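Local coordinates for enoyl-CoA hydratase/isomerase family protein (Ruegeria pomeroyi, PDB 3L3S) that probably acts on acyl-CoA thioesters as a member of the crotonase superfamily, perhaps as a hydro-lyase of the enoyl-CoA hydratase type, at residues 51-56 with 203-208; 108-113 with 192-197; 126-131 with 199-204. All coordinates share one frame; numbering follows the deposited sequence.

Contact 1. Residues 51-56 with 203-208; sequences VHVLVI and GALAAR
Leu-205 meets the strand first, its CB lying 3.7 Å from CG1 of Val-53; the two side chains run at a slant to one another. Beyond that methylene, Leu-205 turns to other neighbours: Pro-106 and Leu-213 of the same chain, and Leu-169 of a second subunit. One residue on, Ala-206 makes the main contact. Its CB sits 3.8 Å from CG2 of Val-53 and 3.9 Å from CB of His-52, so a single methyl fills the angle between two consecutive side chains. This is the alpha/beta layering of the crotonase fold, in which helix 194-207 lies over one side of the central sheet and here reaches the beginning of strand 53-58. The carbonyl of Ala-206, in the last turn of the helix, takes a hydrogen bond from His-52, ND1 to O 2.9 Å and nearly straight at 167°. The oxygen lies 4° out of the imidazole plane, and the donor arrives on a lone pair in the carbonyl plane. With CG opposite the carbonyl carbon (chi1 -66°), the His-52 ring extends along the helix end and presents its ND1 edge. Gln-210 and Arg-214 of helix 210-223 touch this histidine as well.

Contact 2. Residues 108-113 with 192-197; sequences IALVEG and AALATH
Leu-110 and Leu-194 carry the apolar part of this contact, which has no hydrogen bond between its two segments. Their CD2 methyls touch at 3.8 Å, and CG of Leu-194 stands 4.0 Å from the same CD2 of Leu-110. The two side chains run antiparallel, one from the strand and one from the helix, and meet flank against flank. With CG of Leu-194 pointing opposite its backbone N (chi1 -165°), the side chain reaches the strand, and of its two methyls CD2 makes the contacts. That methyl also reaches the aliphatic portion of Glu-112, whose CG is 4.0 Å from it.

The remaining approach is of methyl to backbone: CD2 of Leu-194 lies 3.6 Å from O of Val-111, a van der Waals neighbour at the end of the strand. The polar end of Glu-112 looks to other partners, OE1 accepting a hydrogen bond from the backbone N of Gly-60 and a weak one from NE2 of His-57. The residue thus offers carbon to the helix and carboxylate to the end of strand 53-58 and the loop that follows it.

Helix 194-207 starts its course over the crotonase sheet here, at the C-terminal end of strand 107-111. Leu-194 also packs on Tyr-130 of strand 128-131, next in the sheet, while Val-198, one turn on, covers Leu-110.

Contact 3. Residues 126-131 with 199-204; sequences CDLAYA and ADLAGA
The phenol oxygen of Tyr-130 is wedged against both methyls of Leu-201, 3.5 Å from OH to CD1 and 3.7 Å from OH to CD2, while its hydrogen bond goes to OE2 of Glu-166 of a second subunit. The tyrosine reaches out from strand 128-131 to meet the leucine coming from helix 194-207. Leu-201 CD1 approaches the ring obliquely, 3.8 Å from CZ, so the contact falls on the hydroxyl end. CD2 of Leu-201 also touches Leu-128, two residues back along the strand, 3.7 Å from its CD1. Leu-201 extends toward the sheet with CG anti to its own N (chi1 -164°); CD1 stays on the tyrosine, while CD2 lies between the tyrosine and Leu-128. In the crotonase fold this strand lies between 107-111 and the short strand 187-188. The ring of Tyr-130 also meets that of His-197, their planes at about 55°, and Leu-201 packs on Thr-170 of the second subunit. With methyls packed against its hydroxyl end, the buried phenol turns to Glu-166 of the second subunit for its polar bond, so this intersubunit bond probably lies in a largely apolar setting.

How the contacts relate
All three contacts are largely buried, and all lay helix 194-207 over the same sheet, on strands 53-58, 107-111 and 128-131, which are neighbours in that order. Contact 2 uses the start of the helix, contact 3 its middle and contact 1 its end. Their chemistry shifts accordingly: contact 1 alone has a hydrogen bond between its segments, near the C-terminal end of the helix, where a backbone carbonyl is offered; contacts 2 and 3 are apolar across the gap and send their polar ends to other partners. Contacts 1 and 3 reach a second subunit, whereas no other chain touches the segments of contact 2. Backbone pairing joins 51-56 to 108-113, and 108-113 to 126-131.

Contact 1. Residues 51-56 with 203-208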
ATOM      1  N   VAL B  51      -1.200   7.002  31.887  1.00 32.00           N
ATOM      2  CA  VAL B  51      -1.888   6.602  30.658  1.00 31.42           C
ATOM      3  C   VAL B  51      -0.862   5.982  29.707  1.00 29.43           C
ATOM      4  O   VAL B  51       0.041   6.665  29.226  1.00 31.16           O
ATOM      5  CB  VAL B  51      -2.564   7.816  29.971  1.00 32.02           C
ATOM      6  CG1 VAL B  51      -3.188   7.409  28.620  1.00 30.24           C
ATOM      7  CG2 VAL B  51      -3.620   8.412  30.893  1.00 33.09           C
ATOM      8  N   HIS B  52      -1.002   4.685  29.458  1.00 27.80           N
ATOM      9  CA  HIS B  52      -0.089   3.967  28.579  1.00 27.92           C
ATOM     10  C   HIS B  52      -0.686   3.727  27.194  1.00 28.94           C
ATOM     11  O   HIS B  52       0.020   3.805  26.192  1.00 29.44           O
ATOM     12  CB  HIS B  52       0.324   2.629  29.205  1.00 26.98           C
ATOM     13  CG  HIS B  52       1.139   2.746  30.465  1.00 27.27           C
ATOM     14  ND1 HIS B  52       1.678   1.644  31.094  1.00 28.40           N
ATOM     15  CD2 HIS B  52       1.482   3.814  31.226  1.00 27.04           C
ATOM     16  CE1 HIS B  52       2.309   2.027  32.191  1.00 26.72           C
ATOM     17  NE2 HIS B  52       2.206   3.338  32.294  1.00 28.40           N
ATOM     18  N   VAL B  53      -1.976   3.387  27.146  1.00 29.84           N
ATOM     19  CA  VAL B  53      -2.689   3.123  25.887  1.00 29.02           C
ATOM     20  C   VAL B  53      -4.071   3.781  25.846  1.00 28.94           C
ATOM     21  O   VAL B  53      -4.727   3.936  26.881  1.00 30.10           O
ATOM     22  CB  VAL B  53      -2.838   1.591  25.595  1.00 29.26           C
ATOM     23  CG1 VAL B  53      -1.530   0.992  25.180  1.00 27.47           C
ATOM     24  CG2 VAL B  53      -3.298   0.859  26.804  1.00 32.03           C
ATOM     25  N   LEU B  54      -4.492   4.185  24.649  1.00 27.18           N
ATOM     26  CA  LEU B  54      -5.789   4.830  24.435  1.00 25.99           C
ATOM     27  C   LEU B  54      -6.765   3.941  23.680  1.00 25.42           C
ATOM     28  O   LEU B  54      -6.386   3.282  22.708  1.00 25.11           O
ATOM     29  CB  LEU B  54      -5.637   6.123  23.621  1.00 27.06           C
ATOM     30  CG  LEU B  54      -5.049   7.450  24.107  1.00 26.54           C
ATOM     31  CD1 LEU B  54      -5.959   8.042  25.140  1.00 26.59           C
ATOM     32  CD2 LEU B  54      -3.628   7.302  24.620  1.00 26.56           C
ATOM     33  N   VAL B  55      -8.010   3.906  24.157  1.00 23.86           N
ATOM     34  CA  VAL B  55      -9.094   3.161  23.510  1.00 22.47           C
ATOM     35  C   VAL B  55     -10.212   4.173  23.250  1.00 22.68           C
ATOM     36  O   VAL B  55     -10.595   4.913  24.146  1.00 20.78           O
ATOM     37  CB  VAL B  55      -9.645   1.971  24.360  1.00 22.51           C
ATOM     38  CG1 VAL B  55     -10.867   1.342  23.670  1.00 21.36           C
ATOM     39  CG2 VAL B  55      -8.571   0.890  24.557  1.00 22.11           C
ATOM     40  N   ILE B  56     -10.652   4.257  21.995  1.00 23.39           N
ATOM     41  CA  ILE B  56     -11.725   5.159  21.577  1.00 24.34           C
ATOM     42  C   ILE B  56     -12.936   4.297  21.225  1.00 24.82           C
ATOM     43  O   ILE B  56     -12.928   3.551  20.247  1.00 24.37           O
ATOM     44  CB  ILE B  56     -11.288   6.053  20.379  1.00 24.41           C
ATOM     45  CG1 ILE B  56     -10.118   6.949  20.811  1.00 27.54           C
ATOM     46  CG2 ILE B  56     -12.457   6.926  19.897  1.00 25.68           C
ATOM     47  CD1 ILE B  56      -9.469   7.744  19.695  1.00 32.02           C
ATOM     48  N   GLY B 203      -4.471  -3.948  27.415  1.00 22.15           N
ATOM     49  CA  GLY B 203      -3.882  -4.244  28.720  1.00 23.85           C
ATOM     50  C   GLY B 203      -2.477  -4.825  28.650  1.00 23.94           C
ATOM     51  O   GLY B 203      -1.612  -4.447  29.446  1.00 25.24           O
ATOM     52  N   ALA B 204      -2.251  -5.703  27.665  1.00 24.53           N
ATOM     53  CA  ALA B 204      -0.952  -6.339  27.420  1.00 25.54           C
ATOM     54  C   ALA B 204       0.028  -5.300  26.862  1.00 26.25           C
ATOM     55  O   ALA B 204       1.200  -5.306  27.230  1.00 26.28           O
ATOM     56  CB  ALA B 204      -1.092  -7.512  26.451  1.00 26.14           C
ATOM     57  N   LEU B 205      -0.486  -4.388  26.028  1.00 25.24           N
ATOM     58  CA  LEU B 205       0.299  -3.299  25.449  1.00 25.75           C
ATOM     59  C   LEU B 205       0.757  -2.338  26.541  1.00 26.86           C
ATOM     60  O   LEU B 205       1.900  -1.869  26.521  1.00 28.46           O
ATOM     61  CB  LEU B 205      -0.504  -2.530  24.402  1.00 25.91           C
ATOM     62  CG  LEU B 205      -0.206  -2.762  22.924  1.00 25.32           C
ATOM     63  CD1 LEU B 205      -1.167  -1.934  22.101  1.00 22.40           C
ATOM     64  CD2 LEU B 205       1.238  -2.388  22.608  1.00 24.08           C
ATOM     65  N   ALA B 206      -0.121  -2.120  27.522  1.00 25.86           N
ATOM     66  CA  ALA B 206       0.142  -1.258  28.673  1.00 24.84           C
ATOM     67  C   ALA B 206       1.135  -1.878  29.666  1.00 24.30           C
ATOM     68  O   ALA B 206       1.823  -1.162  30.385  1.00 26.50           O
ATOM     69  CB  ALA B 206      -1.169  -0.941  29.389  1.00 23.55           C
ATOM     70  N   ALA B 207       1.205  -3.209  29.666  1.00 24.34           N
ATOM     71  CA  ALA B 207       2.069  -3.992  30.554  1.00 24.61           C
ATOM     72  C   ALA B 207       3.538  -4.165  30.122  1.00 24.86           C
ATOM     73  O   ALA B 207       4.371  -4.589  30.933  1.00 26.15           O
ATOM     74  CB  ALA B 207       1.431  -5.361  30.807  1.00 21.26           C
ATOM     75  N   ARG B 208       3.860  -3.832  28.867  1.00 26.07           N
ATOM     76  CA  ARG B 208       5.241  -3.962  28.369  1.00 26.54           C
ATOM     77  C   ARG B 208       6.094  -2.754  28.723  1.00 23.95           C
ATOM     78  O   ARG B 208       5.582  -1.744  29.211  1.00 23.41           O
ATOM     79  CB  ARG B 208       5.306  -4.170  26.840  1.00 28.24           C
ATOM     80  CG  ARG B 208       3.989  -4.384  26.163  1.00 30.30           C
ATOM     81  CD  ARG B 208       3.938  -5.590  25.265  1.00 28.09           C
ATOM     82  NE  ARG B 208       4.353  -6.819  25.924  1.00 31.80           N
ATOM     83  CZ  ARG B 208       3.925  -8.036  25.596  1.00 33.00           C
ATOM     84  NH1 ARG B 208       3.052  -8.211  24.607  1.00 30.63           N
ATOM     85  NH2 ARG B 208       4.369  -9.086  26.272  1.00 34.81           N
TER

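Contact 2. Residues 108-113 with 192-197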
ATOM      1  N   ILE B 108      -6.438   2.676  19.965  1.00 20.69           N
ATOM      2  CA  ILE B 108      -7.280   1.587  19.456  1.00 20.12           C
ATOM      3  C   ILE B 108      -8.749   1.988  19.384  1.00 20.03           C
ATOM      4  O   ILE B 108      -9.324   2.460  20.361  1.00 21.15           O
ATOM      5  CB  ILE B 108      -7.174   0.307  20.357  1.00 21.10           C
ATOM      6  CG1 ILE B 108      -5.718  -0.161  20.475  1.00 21.66           C
ATOM      7  CG2 ILE B 108      -8.027  -0.840  19.778  1.00 20.83           C
ATOM      8  CD1 ILE B 108      -5.421  -0.999  21.692  1.00 22.17           C
ATOM      9  N   ALA B 109      -9.359   1.730  18.234  1.00 18.31           N
ATOM     10  CA  ALA B 109     -10.765   2.016  18.021  1.00 17.43           C
ATOM     11  C   ALA B 109     -11.613   0.740  18.117  1.00 18.07           C
ATOM     12  O   ALA B 109     -11.274  -0.286  17.520  1.00 19.63           O
ATOM     13  CB  ALA B 109     -10.957   2.686  16.682  1.00 16.27           C
ATOM     14  N   LEU B 110     -12.675   0.800  18.922  1.00 20.77           N
ATOM     15  CA  LEU B 110     -13.621  -0.313  19.112  1.00 23.16           C
ATOM     16  C   LEU B 110     -14.910   0.084  18.370  1.00 23.78           C
ATOM     17  O   LEU B 110     -15.638   0.989  18.802  1.00 23.24           O
ATOM     18  CB  LEU B 110     -13.879  -0.525  20.610  1.00 23.89           C
ATOM     19  CG  LEU B 110     -14.476  -1.800  21.227  1.00 25.87           C
ATOM     20  CD1 LEU B 110     -14.256  -1.730  22.729  1.00 27.35           C
ATOM     21  CD2 LEU B 110     -15.954  -1.990  20.937  1.00 26.51           C
ATOM     22  N   VAL B 111     -15.165  -0.598  17.254  1.00 25.18           N
ATOM     23  CA  VAL B 111     -16.320  -0.335  16.381  1.00 26.35           C
ATOM     24  C   VAL B 111     -17.376  -1.451  16.389  1.00 27.99           C
ATOM     25  O   VAL B 111     -17.085  -2.583  15.997  1.00 27.30           O
ATOM     26  CB  VAL B 111     -15.822  -0.062  14.924  1.00 25.55           C
ATOM     27  CG1 VAL B 111     -16.960   0.195  13.960  1.00 25.45           C
ATOM     28  CG2 VAL B 111     -14.890   1.129  14.921  1.00 25.11           C
ATOM     29  N   GLU B 112     -18.604  -1.096  16.789  1.00 29.28           N
ATOM     30  CA  GLU B 112     -19.750  -2.024  16.861  1.00 31.12           C
ATOM     31  C   GLU B 112     -20.815  -1.732  15.796  1.00 30.38           C
ATOM     32  O   GLU B 112     -21.682  -2.577  15.534  1.00 31.02           O
ATOM     33  CB  GLU B 112     -20.432  -1.948  18.237  1.00 31.63           C
ATOM     34  CG  GLU B 112     -19.593  -2.407  19.417  1.00 33.57           C
ATOM     35  CD  GLU B 112     -20.156  -1.983  20.761  1.00 34.84           C
ATOM     36  OE1 GLU B 112     -20.687  -0.861  20.874  1.00 33.48           O
ATOM     37  OE2 GLU B 112     -20.044  -2.769  21.726  1.00 40.02           O
ATOM     38  N   GLY B 113     -20.770  -0.524  15.228  1.00 29.88           N
ATOM     39  CA  GLY B 113     -21.737  -0.127  14.218  1.00 24.83           C
ATOM     40  C   GLY B 113     -21.182   0.639  13.034  1.00 25.43           C
ATOM     41  O   GLY B 113     -20.062   0.379  12.583  1.00 24.05           O
ATOM     42  N   ALA B 192     -19.770 -10.400  21.289  1.00 26.99           N
ATOM     43  CA  ALA B 192     -19.723 -10.737  22.713  1.00 26.33           C
ATOM     44  C   ALA B 192     -18.263 -10.796  23.175  1.00 25.99           C
ATOM     45  O   ALA B 192     -17.963 -10.562  24.344  1.00 28.30           O
ATOM     46  CB  ALA B 192     -20.419 -12.075  22.971  1.00 24.50           C
ATOM     47  N   ALA B 193     -17.363 -11.044  22.227  1.00 26.11           N
ATOM     48  CA  ALA B 193     -15.929 -11.151  22.497  1.00 27.94           C
ATOM     49  C   ALA B 193     -15.127  -9.886  22.199  1.00 28.01           C
ATOM     50  O   ALA B 193     -13.989  -9.771  22.644  1.00 28.50           O
ATOM     51  CB  ALA B 193     -15.341 -12.325  21.730  1.00 25.32           C
ATOM     52  N   LEU B 194     -15.742  -8.937  21.487  1.00 30.09           N
ATOM     53  CA  LEU B 194     -15.106  -7.672  21.089  1.00 30.58           C
ATOM     54  C   LEU B 194     -14.551  -6.818  22.232  1.00 30.20           C
ATOM     55  O   LEU B 194     -13.402  -6.380  22.168  1.00 29.16           O
ATOM     56  CB  LEU B 194     -16.053  -6.836  20.208  1.00 30.20           C
ATOM     57  CG  LEU B 194     -15.479  -5.661  19.396  1.00 32.10           C
ATOM     58  CD1 LEU B 194     -14.401  -6.135  18.419  1.00 33.41           C
ATOM     59  CD2 LEU B 194     -16.584  -4.962  18.635  1.00 31.44           C
ATOM     60  N   ALA B 195     -15.340  -6.650  23.292  1.00 31.68           N
ATOM     61  CA  ALA B 195     -14.943  -5.862  24.459  1.00 33.59           C
ATOM     62  C   ALA B 195     -13.727  -6.446  25.188  1.00 34.29           C
ATOM     63  O   ALA B 195     -12.803  -5.703  25.529  1.00 34.65           O
ATOM     64  CB  ALA B 195     -16.114  -5.704  25.419  1.00 33.63           C
ATOM     65  N   THR B 196     -13.712  -7.769  25.373  1.00 35.04           N
ATOM     66  CA  THR B 196     -12.598  -8.456  26.048  1.00 36.11           C
ATOM     67  C   THR B 196     -11.332  -8.447  25.206  1.00 33.53           C
ATOM     68  O   THR B 196     -10.255  -8.187  25.728  1.00 35.12           O
ATOM     69  CB  THR B 196     -12.912  -9.932  26.400  1.00 37.77           C
ATOM     70  OG1 THR B 196     -13.401 -10.614  25.238  1.00 41.05           O
ATOM     71  CG2 THR B 196     -13.928 -10.019  27.526  1.00 38.86           C
ATOM     72  N   HIS B 197     -11.485  -8.689  23.901  1.00 32.30           N
ATOM     73  CA  HIS B 197     -10.371  -8.714  22.951  1.00 30.17           C
ATOM     74  C   HIS B 197      -9.554  -7.423  22.989  1.00 28.90           C
ATOM     75  O   HIS B 197      -8.330  -7.474  23.088  1.00 30.05           O
ATOM     76  CB  HIS B 197     -10.879  -8.959  21.529  1.00 30.40           C
ATOM     77  CG  HIS B 197      -9.786  -9.128  20.516  1.00 31.54           C
ATOM     78  ND1 HIS B 197      -9.217 -10.351  20.241  1.00 32.99           N
ATOM     79  CD2 HIS B 197      -9.164  -8.232  19.713  1.00 30.72           C
ATOM     80  CE1 HIS B 197      -8.289 -10.201  19.312  1.00 33.91           C
ATOM     81  NE2 HIS B 197      -8.238  -8.926  18.975  1.00 33.41           N
TER

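Contact 3. Residues 126-131 with 199-204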
ATOM      1  N   CYS B 126      -6.716   6.058  14.225  1.00 16.97           N
ATOM      2  CA  CYS B 126      -6.223   5.203  15.306  1.00 15.94           C
ATOM      3  C   CYS B 126      -5.218   4.192  14.735  1.00 15.64           C
ATOM      4  O   CYS B 126      -5.284   3.870  13.548  1.00 16.17           O
ATOM      5  CB  CYS B 126      -7.369   4.468  16.007  1.00 15.65           C
ATOM      6  SG  CYS B 126      -8.499   5.528  16.966  1.00 18.52           S
ATOM      7  N   ASP B 127      -4.273   3.736  15.559  1.00 16.31           N
ATOM      8  CA  ASP B 127      -3.258   2.763  15.136  1.00 18.00           C
ATOM      9  C   ASP B 127      -3.915   1.425  14.804  1.00 20.89           C
ATOM     10  O   ASP B 127      -3.622   0.812  13.765  1.00 21.48           O
ATOM     11  CB  ASP B 127      -2.209   2.555  16.229  1.00 19.52           C
ATOM     12  CG  ASP B 127      -1.386   3.800  16.508  1.00 20.20           C
ATOM     13  OD1 ASP B 127      -0.926   4.451  15.551  1.00 20.70           O
ATOM     14  OD2 ASP B 127      -1.195   4.122  17.698  1.00 24.12           O
ATOM     15  N   LEU B 128      -4.814   0.991  15.690  1.00 20.81           N
ATOM     16  CA  LEU B 128      -5.555  -0.258  15.518  1.00 22.70           C
ATOM     17  C   LEU B 128      -7.089  -0.054  15.515  1.00 22.44           C
ATOM     18  O   LEU B 128      -7.598   0.952  16.022  1.00 22.23           O
ATOM     19  CB  LEU B 128      -5.142  -1.276  16.586  1.00 22.66           C
ATOM     20  CG  LEU B 128      -3.650  -1.622  16.729  1.00 25.97           C
ATOM     21  CD1 LEU B 128      -3.429  -2.572  17.889  1.00 24.70           C
ATOM     22  CD2 LEU B 128      -3.103  -2.199  15.431  1.00 22.44           C
ATOM     23  N   ALA B 129      -7.809  -0.989  14.895  1.00 21.07           N
ATOM     24  CA  ALA B 129      -9.268  -0.931  14.810  1.00 20.09           C
ATOM     25  C   ALA B 129      -9.845  -2.341  14.775  1.00 19.96           C
ATOM     26  O   ALA B 129      -9.427  -3.177  13.968  1.00 21.08           O
ATOM     27  CB  ALA B 129      -9.712  -0.146  13.576  1.00 18.38           C
ATOM     28  N   TYR B 130     -10.760  -2.614  15.701  1.00 17.63           N
ATOM     29  CA  TYR B 130     -11.407  -3.923  15.810  1.00 18.40           C
ATOM     30  C   TYR B 130     -12.918  -3.767  15.703  1.00 18.45           C
ATOM     31  O   TYR B 130     -13.533  -2.948  16.405  1.00 18.01           O
ATOM     32  CB  TYR B 130     -11.011  -4.615  17.126  1.00 16.26           C
ATOM     33  CG  TYR B 130      -9.528  -4.888  17.220  1.00 19.07           C
ATOM     34  CD1 TYR B 130      -8.974  -6.077  16.700  1.00 18.48           C
ATOM     35  CD2 TYR B 130      -8.644  -3.906  17.728  1.00 18.72           C
ATOM     36  CE1 TYR B 130      -7.566  -6.280  16.666  1.00 19.49           C
ATOM     37  CE2 TYR B 130      -7.245  -4.093  17.699  1.00 18.95           C
ATOM     38  CZ  TYR B 130      -6.710  -5.277  17.159  1.00 19.39           C
ATOM     39  OH  TYR B 130      -5.344  -5.414  17.046  1.00 21.47           O
ATOM     40  N   ALA B 131     -13.502  -4.549  14.811  1.00 19.50           N
ATOM     41  CA  ALA B 131     -14.931  -4.487  14.577  1.00 20.43           C
ATOM     42  C   ALA B 131     -15.703  -5.780  14.777  1.00 21.06           C
ATOM     43  O   ALA B 131     -15.127  -6.867  14.869  1.00 22.03           O
ATOM     44  CB  ALA B 131     -15.193  -3.929  13.184  1.00 20.51           C
ATOM     45  N   ALA B 199      -9.752  -5.017  25.374  1.00 25.85           N
ATOM     46  CA  ALA B 199      -9.282  -4.802  26.745  1.00 26.48           C
ATOM     47  C   ALA B 199      -8.011  -5.595  27.086  1.00 26.31           C
ATOM     48  O   ALA B 199      -7.109  -5.067  27.739  1.00 27.85           O
ATOM     49  CB  ALA B 199     -10.394  -5.112  27.738  1.00 23.92           C
ATOM     50  N   ASP B 200      -7.923  -6.830  26.584  1.00 27.27           N
ATOM     51  CA  ASP B 200      -6.766  -7.713  26.811  1.00 26.99           C
ATOM     52  C   ASP B 200      -5.572  -7.284  25.966  1.00 26.71           C
ATOM     53  O   ASP B 200      -4.433  -7.302  26.436  1.00 24.98           O
ATOM     54  CB  ASP B 200      -7.105  -9.178  26.482  1.00 27.33           C
ATOM     55  CG  ASP B 200      -8.149  -9.779  27.419  1.00 29.47           C
ATOM     56  OD1 ASP B 200      -8.246  -9.350  28.589  1.00 32.13           O
ATOM     57  OD2 ASP B 200      -8.881 -10.690  26.978  1.00 32.80           O
ATOM     58  N   LEU B 201      -5.860  -6.882  24.724  1.00 26.39           N
ATOM     59  CA  LEU B 201      -4.854  -6.436  23.764  1.00 27.39           C
ATOM     60  C   LEU B 201      -4.243  -5.103  24.225  1.00 26.33           C
ATOM     61  O   LEU B 201      -3.024  -4.928  24.179  1.00 27.63           O
ATOM     62  CB  LEU B 201      -5.496  -6.312  22.382  1.00 28.70           C
ATOM     63  CG  LEU B 201      -4.643  -6.229  21.118  1.00 30.87           C
ATOM     64  CD1 LEU B 201      -5.209  -7.158  20.051  1.00 33.25           C
ATOM     65  CD2 LEU B 201      -4.615  -4.800  20.619  1.00 30.58           C
ATOM     66  N   ALA B 202      -5.099  -4.199  24.710  1.00 23.93           N
ATOM     67  CA  ALA B 202      -4.676  -2.898  25.225  1.00 23.83           C
ATOM     68  C   ALA B 202      -3.937  -3.067  26.558  1.00 24.32           C
ATOM     69  O   ALA B 202      -2.880  -2.456  26.764  1.00 22.69           O
ATOM     70  CB  ALA B 202      -5.882  -1.966  25.396  1.00 23.59           C
ATOM     71  N   GLY B 203      -4.471  -3.948  27.415  1.00 22.15           N
ATOM     72  CA  GLY B 203      -3.882  -4.244  28.720  1.00 23.85           C
ATOM     73  C   GLY B 203      -2.477  -4.825  28.650  1.00 23.94           C
ATOM     74  O   GLY B 203      -1.612  -4.447  29.446  1.00 25.24           O
ATOM     75  N   ALA B 204      -2.251  -5.703  27.665  1.00 24.53           N
ATOM     76  CA  ALA B 204      -0.952  -6.339  27.420  1.00 25.54           C
ATOM     77  C   ALA B 204       0.028  -5.300  26.862  1.00 26.25           C
ATOM     78  O   ALA B 204       1.200  -5.306  27.230  1.00 26.28           O
ATOM     79  CB  ALA B 204      -1.092  -7.512  26.451  1.00 26.14           C
TER